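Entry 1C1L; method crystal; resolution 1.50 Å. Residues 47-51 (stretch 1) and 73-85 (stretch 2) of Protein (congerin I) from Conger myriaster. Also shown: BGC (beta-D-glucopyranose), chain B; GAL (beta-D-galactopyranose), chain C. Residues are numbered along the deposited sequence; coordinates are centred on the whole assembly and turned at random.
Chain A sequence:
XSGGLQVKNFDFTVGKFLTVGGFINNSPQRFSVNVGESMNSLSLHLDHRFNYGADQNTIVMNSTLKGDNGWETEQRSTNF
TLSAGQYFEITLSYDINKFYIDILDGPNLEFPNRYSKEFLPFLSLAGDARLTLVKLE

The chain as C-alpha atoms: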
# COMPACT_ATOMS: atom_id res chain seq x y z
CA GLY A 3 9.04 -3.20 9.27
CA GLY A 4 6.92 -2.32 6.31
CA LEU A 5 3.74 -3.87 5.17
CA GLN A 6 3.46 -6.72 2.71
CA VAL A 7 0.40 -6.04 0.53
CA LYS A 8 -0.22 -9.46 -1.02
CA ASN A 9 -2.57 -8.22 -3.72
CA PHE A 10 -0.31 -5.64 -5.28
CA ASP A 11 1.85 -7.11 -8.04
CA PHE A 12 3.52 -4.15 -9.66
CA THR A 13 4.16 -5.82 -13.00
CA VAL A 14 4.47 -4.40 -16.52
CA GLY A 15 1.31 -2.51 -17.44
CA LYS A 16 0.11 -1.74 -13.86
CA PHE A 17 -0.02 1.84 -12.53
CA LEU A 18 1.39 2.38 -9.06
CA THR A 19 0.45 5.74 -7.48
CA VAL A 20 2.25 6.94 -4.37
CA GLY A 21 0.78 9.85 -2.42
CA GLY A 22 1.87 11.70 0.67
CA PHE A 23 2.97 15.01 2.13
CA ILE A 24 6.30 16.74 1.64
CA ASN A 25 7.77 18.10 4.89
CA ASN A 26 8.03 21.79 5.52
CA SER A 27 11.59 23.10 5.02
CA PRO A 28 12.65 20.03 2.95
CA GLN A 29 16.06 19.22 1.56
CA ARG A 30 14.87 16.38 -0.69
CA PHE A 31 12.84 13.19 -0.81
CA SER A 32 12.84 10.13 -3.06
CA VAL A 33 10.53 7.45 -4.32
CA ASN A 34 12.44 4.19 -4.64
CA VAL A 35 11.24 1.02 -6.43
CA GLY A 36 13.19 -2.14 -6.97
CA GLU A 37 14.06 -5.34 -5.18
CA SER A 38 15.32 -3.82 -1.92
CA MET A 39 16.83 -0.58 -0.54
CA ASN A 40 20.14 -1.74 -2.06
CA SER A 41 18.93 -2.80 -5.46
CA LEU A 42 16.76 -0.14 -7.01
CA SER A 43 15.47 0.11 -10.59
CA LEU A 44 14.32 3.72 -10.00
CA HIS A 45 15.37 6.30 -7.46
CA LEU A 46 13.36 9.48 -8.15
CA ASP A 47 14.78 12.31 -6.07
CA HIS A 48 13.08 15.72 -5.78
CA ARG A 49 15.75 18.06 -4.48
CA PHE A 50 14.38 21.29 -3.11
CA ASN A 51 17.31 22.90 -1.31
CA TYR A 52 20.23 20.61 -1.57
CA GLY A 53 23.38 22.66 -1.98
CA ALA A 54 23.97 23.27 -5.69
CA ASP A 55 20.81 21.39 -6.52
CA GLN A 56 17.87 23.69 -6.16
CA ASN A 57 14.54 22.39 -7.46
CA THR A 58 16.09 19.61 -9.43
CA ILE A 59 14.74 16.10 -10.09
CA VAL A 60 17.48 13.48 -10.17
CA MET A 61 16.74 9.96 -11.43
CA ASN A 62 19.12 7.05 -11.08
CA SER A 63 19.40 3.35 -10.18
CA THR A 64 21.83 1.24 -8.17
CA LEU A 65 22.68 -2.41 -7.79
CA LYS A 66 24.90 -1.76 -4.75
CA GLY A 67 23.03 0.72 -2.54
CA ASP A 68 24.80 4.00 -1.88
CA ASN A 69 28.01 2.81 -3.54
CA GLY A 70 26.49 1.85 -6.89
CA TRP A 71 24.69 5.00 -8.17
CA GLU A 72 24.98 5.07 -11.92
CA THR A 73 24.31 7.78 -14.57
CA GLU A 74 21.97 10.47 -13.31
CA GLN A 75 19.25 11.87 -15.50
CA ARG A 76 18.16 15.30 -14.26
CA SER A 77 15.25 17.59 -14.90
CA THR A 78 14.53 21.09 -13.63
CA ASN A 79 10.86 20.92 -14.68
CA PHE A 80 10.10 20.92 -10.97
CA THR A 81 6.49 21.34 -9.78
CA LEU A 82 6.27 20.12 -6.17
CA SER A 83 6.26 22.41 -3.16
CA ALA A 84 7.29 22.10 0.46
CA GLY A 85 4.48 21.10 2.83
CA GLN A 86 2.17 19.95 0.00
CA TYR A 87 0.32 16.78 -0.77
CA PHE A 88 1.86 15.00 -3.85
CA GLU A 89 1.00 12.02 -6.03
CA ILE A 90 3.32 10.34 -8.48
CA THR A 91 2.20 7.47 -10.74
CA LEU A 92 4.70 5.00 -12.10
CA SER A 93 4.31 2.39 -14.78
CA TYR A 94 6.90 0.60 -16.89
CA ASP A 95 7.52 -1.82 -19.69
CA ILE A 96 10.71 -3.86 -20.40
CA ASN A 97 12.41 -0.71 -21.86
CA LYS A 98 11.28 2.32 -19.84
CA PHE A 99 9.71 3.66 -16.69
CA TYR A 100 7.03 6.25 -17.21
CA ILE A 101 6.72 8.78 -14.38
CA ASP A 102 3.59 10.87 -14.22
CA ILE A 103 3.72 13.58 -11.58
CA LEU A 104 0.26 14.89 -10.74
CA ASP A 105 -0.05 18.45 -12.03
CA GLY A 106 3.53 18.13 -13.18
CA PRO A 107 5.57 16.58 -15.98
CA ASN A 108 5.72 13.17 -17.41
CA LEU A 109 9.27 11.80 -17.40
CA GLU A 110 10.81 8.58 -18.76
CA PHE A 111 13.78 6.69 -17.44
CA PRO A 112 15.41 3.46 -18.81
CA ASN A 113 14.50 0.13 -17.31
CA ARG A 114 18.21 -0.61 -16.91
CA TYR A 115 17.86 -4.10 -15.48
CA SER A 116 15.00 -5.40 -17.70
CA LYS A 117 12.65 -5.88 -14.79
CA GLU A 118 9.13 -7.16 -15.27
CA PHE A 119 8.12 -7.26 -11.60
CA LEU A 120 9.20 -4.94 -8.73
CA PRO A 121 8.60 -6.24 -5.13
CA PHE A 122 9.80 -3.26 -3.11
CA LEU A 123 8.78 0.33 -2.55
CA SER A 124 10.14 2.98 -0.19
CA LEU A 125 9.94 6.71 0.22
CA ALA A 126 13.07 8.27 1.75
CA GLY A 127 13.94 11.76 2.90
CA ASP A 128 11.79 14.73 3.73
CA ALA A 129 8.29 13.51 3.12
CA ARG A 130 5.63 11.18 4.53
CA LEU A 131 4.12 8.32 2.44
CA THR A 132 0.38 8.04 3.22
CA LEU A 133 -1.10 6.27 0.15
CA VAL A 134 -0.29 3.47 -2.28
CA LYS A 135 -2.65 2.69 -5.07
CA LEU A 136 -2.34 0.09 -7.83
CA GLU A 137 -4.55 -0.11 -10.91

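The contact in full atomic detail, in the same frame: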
# COMPACT_ATOMS: atom_id res chain seq x y z
N ASP A 47 14.47 11.36 -7.12
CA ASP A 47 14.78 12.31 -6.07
C ASP A 47 14.37 13.74 -6.41
O ASP A 47 14.78 14.29 -7.43
CB ASP A 47 16.29 12.21 -5.81
CG ASP A 47 16.74 12.68 -4.43
OD1 ASP A 47 15.98 12.67 -3.47
OD2 ASP A 47 17.89 13.05 -4.32
N HIS A 48 13.46 14.33 -5.62
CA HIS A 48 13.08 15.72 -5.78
C HIS A 48 13.91 16.50 -4.79
O HIS A 48 13.74 16.36 -3.57
CB HIS A 48 11.59 15.97 -5.48
CG HIS A 48 10.69 15.64 -6.67
ND1 HIS A 48 10.29 14.44 -7.03
CD2 HIS A 48 10.14 16.52 -7.58
CE1 HIS A 48 9.55 14.52 -8.10
NE2 HIS A 48 9.46 15.78 -8.43
N ARG A 49 14.85 17.28 -5.30
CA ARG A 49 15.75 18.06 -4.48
C ARG A 49 15.31 19.51 -4.48
O ARG A 49 15.35 20.20 -5.51
CB ARG A 49 17.18 17.94 -5.01
CG ARG A 49 17.67 16.51 -5.06
CD ARG A 49 19.07 16.45 -5.62
NE ARG A 49 19.54 15.09 -5.46
CZ ARG A 49 20.75 14.63 -5.77
NH1 ARG A 49 21.66 15.43 -6.30
NH2 ARG A 49 21.02 13.35 -5.55
N PHE A 50 14.86 19.94 -3.31
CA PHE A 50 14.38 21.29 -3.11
C PHE A 50 15.56 22.22 -2.86
O PHE A 50 15.90 23.05 -3.70
CB PHE A 50 13.41 21.34 -1.92
CG PHE A 50 12.14 20.58 -2.21
CD1 PHE A 50 12.12 19.19 -2.12
CD2 PHE A 50 10.99 21.28 -2.58
CE1 PHE A 50 10.94 18.50 -2.40
CE2 PHE A 50 9.82 20.58 -2.87
CZ PHE A 50 9.80 19.19 -2.78
N ASN A 51 16.25 22.01 -1.75
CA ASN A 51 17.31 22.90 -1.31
C ASN A 51 18.39 21.95 -0.86
O ASN A 51 18.43 21.45 0.28
CB ASN A 51 16.79 23.78 -0.18
CG ASN A 51 17.87 24.55 0.57
OD1 ASN A 51 18.96 24.77 0.04
ND2 ASN A 51 17.64 24.99 1.80
N THR A 73 24.52 6.51 -13.90
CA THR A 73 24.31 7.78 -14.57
C THR A 73 23.01 8.47 -14.19
O THR A 73 21.91 7.95 -14.36
CB THR A 73 24.35 7.55 -16.10
OG1 THR A 73 25.61 6.93 -16.36
CG2 THR A 73 24.18 8.83 -16.93
N GLU A 74 23.13 9.66 -13.62
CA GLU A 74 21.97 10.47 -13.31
C GLU A 74 21.34 11.06 -14.56
O GLU A 74 22.01 11.37 -15.55
CB GLU A 74 22.35 11.64 -12.43
CG GLU A 74 22.92 11.18 -11.11
CD GLU A 74 23.24 12.30 -10.14
OE1 GLU A 74 23.40 13.45 -10.55
OE2 GLU A 74 23.33 12.03 -8.95
N GLN A 75 20.01 11.10 -14.54
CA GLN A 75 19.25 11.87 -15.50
C GLN A 75 18.55 12.90 -14.62
O GLN A 75 18.02 12.62 -13.54
CB GLN A 75 18.24 10.99 -16.24
CG GLN A 75 19.02 10.03 -17.15
CD GLN A 75 18.17 9.44 -18.26
OE1 GLN A 75 17.10 9.97 -18.56
NE2 GLN A 75 18.60 8.40 -18.95
N ARG A 76 18.66 14.15 -15.01
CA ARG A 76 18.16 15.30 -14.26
C ARG A 76 17.11 16.05 -15.04
O ARG A 76 17.11 16.04 -16.27
CB ARG A 76 19.27 16.26 -13.94
CG ARG A 76 20.23 15.64 -12.95
CD ARG A 76 21.51 16.43 -12.82
NE ARG A 76 22.25 15.91 -11.69
CZ ARG A 76 22.34 16.62 -10.57
NH1 ARG A 76 21.77 17.82 -10.49
NH2 ARG A 76 22.97 16.13 -9.50
N SER A 77 16.24 16.72 -14.30
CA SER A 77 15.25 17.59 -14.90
C SER A 77 15.11 18.77 -13.97
O SER A 77 15.19 18.61 -12.75
CB SER A 77 13.90 16.89 -15.02
OG SER A 77 12.91 17.76 -15.56
N THR A 78 14.89 19.98 -14.50
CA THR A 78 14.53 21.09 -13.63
C THR A 78 13.09 21.50 -13.90
O THR A 78 12.67 22.63 -13.65
CB THR A 78 15.46 22.29 -13.85
OG1 THR A 78 15.45 22.59 -15.25
CG2 THR A 78 16.80 22.01 -13.21
N ASN A 79 12.27 20.62 -14.47
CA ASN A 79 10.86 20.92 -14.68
C ASN A 79 10.22 20.46 -13.37
O ASN A 79 9.65 19.37 -13.24
CB ASN A 79 10.35 20.12 -15.88
CG ASN A 79 9.00 20.66 -16.32
OD1 ASN A 79 8.46 21.57 -15.71
ND2 ASN A 79 8.41 20.15 -17.40
N PHE A 80 10.43 21.28 -12.34
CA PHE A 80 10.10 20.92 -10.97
C PHE A 80 8.79 21.56 -10.52
O PHE A 80 8.66 22.78 -10.54
CB PHE A 80 11.26 21.38 -10.12
CG PHE A 80 11.32 20.84 -8.70
CD1 PHE A 80 10.60 21.44 -7.67
CD2 PHE A 80 12.19 19.78 -8.42
CE1 PHE A 80 10.76 20.99 -6.36
CE2 PHE A 80 12.35 19.34 -7.10
CZ PHE A 80 11.64 19.94 -6.07
N THR A 81 7.79 20.78 -10.10
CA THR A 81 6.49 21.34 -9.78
C THR A 81 5.99 21.10 -8.36
O THR A 81 4.90 21.55 -8.01
CB THR A 81 5.46 20.80 -10.83
OG1 THR A 81 5.46 19.37 -10.77
CG2 THR A 81 5.78 21.23 -12.26
N LEU A 82 6.74 20.37 -7.53
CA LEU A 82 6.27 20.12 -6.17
C LEU A 82 6.70 21.26 -5.26
O LEU A 82 7.64 22.01 -5.56
CB LEU A 82 6.82 18.77 -5.66
CG LEU A 82 6.52 17.50 -6.47
CD1 LEU A 82 6.98 16.28 -5.67
CD2 LEU A 82 5.02 17.37 -6.73
N SER A 83 6.04 21.36 -4.12
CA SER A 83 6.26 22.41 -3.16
C SER A 83 6.32 21.83 -1.77
O SER A 83 5.64 20.85 -1.42
CB SER A 83 5.12 23.42 -3.23
OG SER A 83 4.79 23.77 -4.57
N ALA A 84 7.13 22.45 -0.94
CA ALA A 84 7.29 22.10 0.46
C ALA A 84 5.94 22.12 1.14
O ALA A 84 5.12 22.99 0.82
CB ALA A 84 8.15 23.12 1.16
N GLY A 85 5.71 21.17 2.06
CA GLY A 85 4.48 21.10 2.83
C GLY A 85 3.24 20.63 2.08
O GLY A 85 2.16 20.54 2.67
C2 BGC B . 26.11 13.90 -7.85
C3 BGC B . 25.12 13.75 -6.69
C4 BGC B . 25.29 12.38 -6.05
C5 BGC B . 26.76 12.20 -5.62
C6 BGC B . 27.02 10.84 -4.99
C1 BGC B . 27.53 13.61 -7.38
O1 BGC B . 28.38 13.62 -8.46
O2 BGC B . 26.03 15.23 -8.35
O3 BGC B . 23.80 13.89 -7.17
O4 BGC B . 24.43 12.28 -4.88
O5 BGC B . 27.59 12.30 -6.79
O6 BGC B . 26.70 9.78 -5.88
C1 GAL C . 23.75 11.09 -4.71
C2 GAL C . 23.01 11.10 -3.37
C3 GAL C . 22.13 9.85 -3.24
C4 GAL C . 21.24 9.67 -4.47
C5 GAL C . 22.08 9.75 -5.74
C6 GAL C . 21.23 9.68 -7.00
O2 GAL C . 23.95 11.14 -2.31
O3 GAL C . 21.34 9.97 -2.07
O4 GAL C . 20.25 10.69 -4.47
O5 GAL C . 22.83 10.99 -5.78
O6 GAL C . 22.04 9.70 -8.14
O HOH W 1 8.08 18.00 -9.85

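Two stretches of one chain can be joined without any direct hydrogen bond, and here a small aromatic and aliphatic cluster is supplemented by a charged site gathered around a bound sugar. The contact buries 388 Å² in total, with Phe-80 and Phe-50 covered most by the opposite stretch. Phe-80 is central to the cluster. Its edge meets the face of Phe-50 almost perpendicularly (planes at 88°, Phe-80 CE1 to Phe-50 CE2 3.6 Å), while its own face receives the edge of His-48 in an offset arrangement, with His-48 CD2 3.6 Å from Phe-80 CE2. Flat rings suit this place because each offers both a face and an edge. Leu-82 completes the packing: its CD1 methyl sits over the imidazole face, 3.7 Å from the centroid of the buried His-48 ring. Histidine adds a polar link, since a water lies 3.0 Å from His-48 NE2 and accepts a hydrogen bond from Thr-81 N at 2.8 Å.

Beyond the cluster, like charges come close, with Arg-49 NH1 3.5 Å from Arg-76 NH2. Carboxylates offset this: Asp-47 OD2 bridges to Arg-49 NE (2.9 Å), and Glu-74 OE1 to Arg-76 NH2 (2.9 Å). Arginine suits position 49 because its long side chain carries several N-H donors to carboxylate and sugar together. Glucose then joins the stretches, its BGC O3 accepting from Arg-49 NH1 (2.8 Å) and donating to Glu-74 OE2 (2.6 Å).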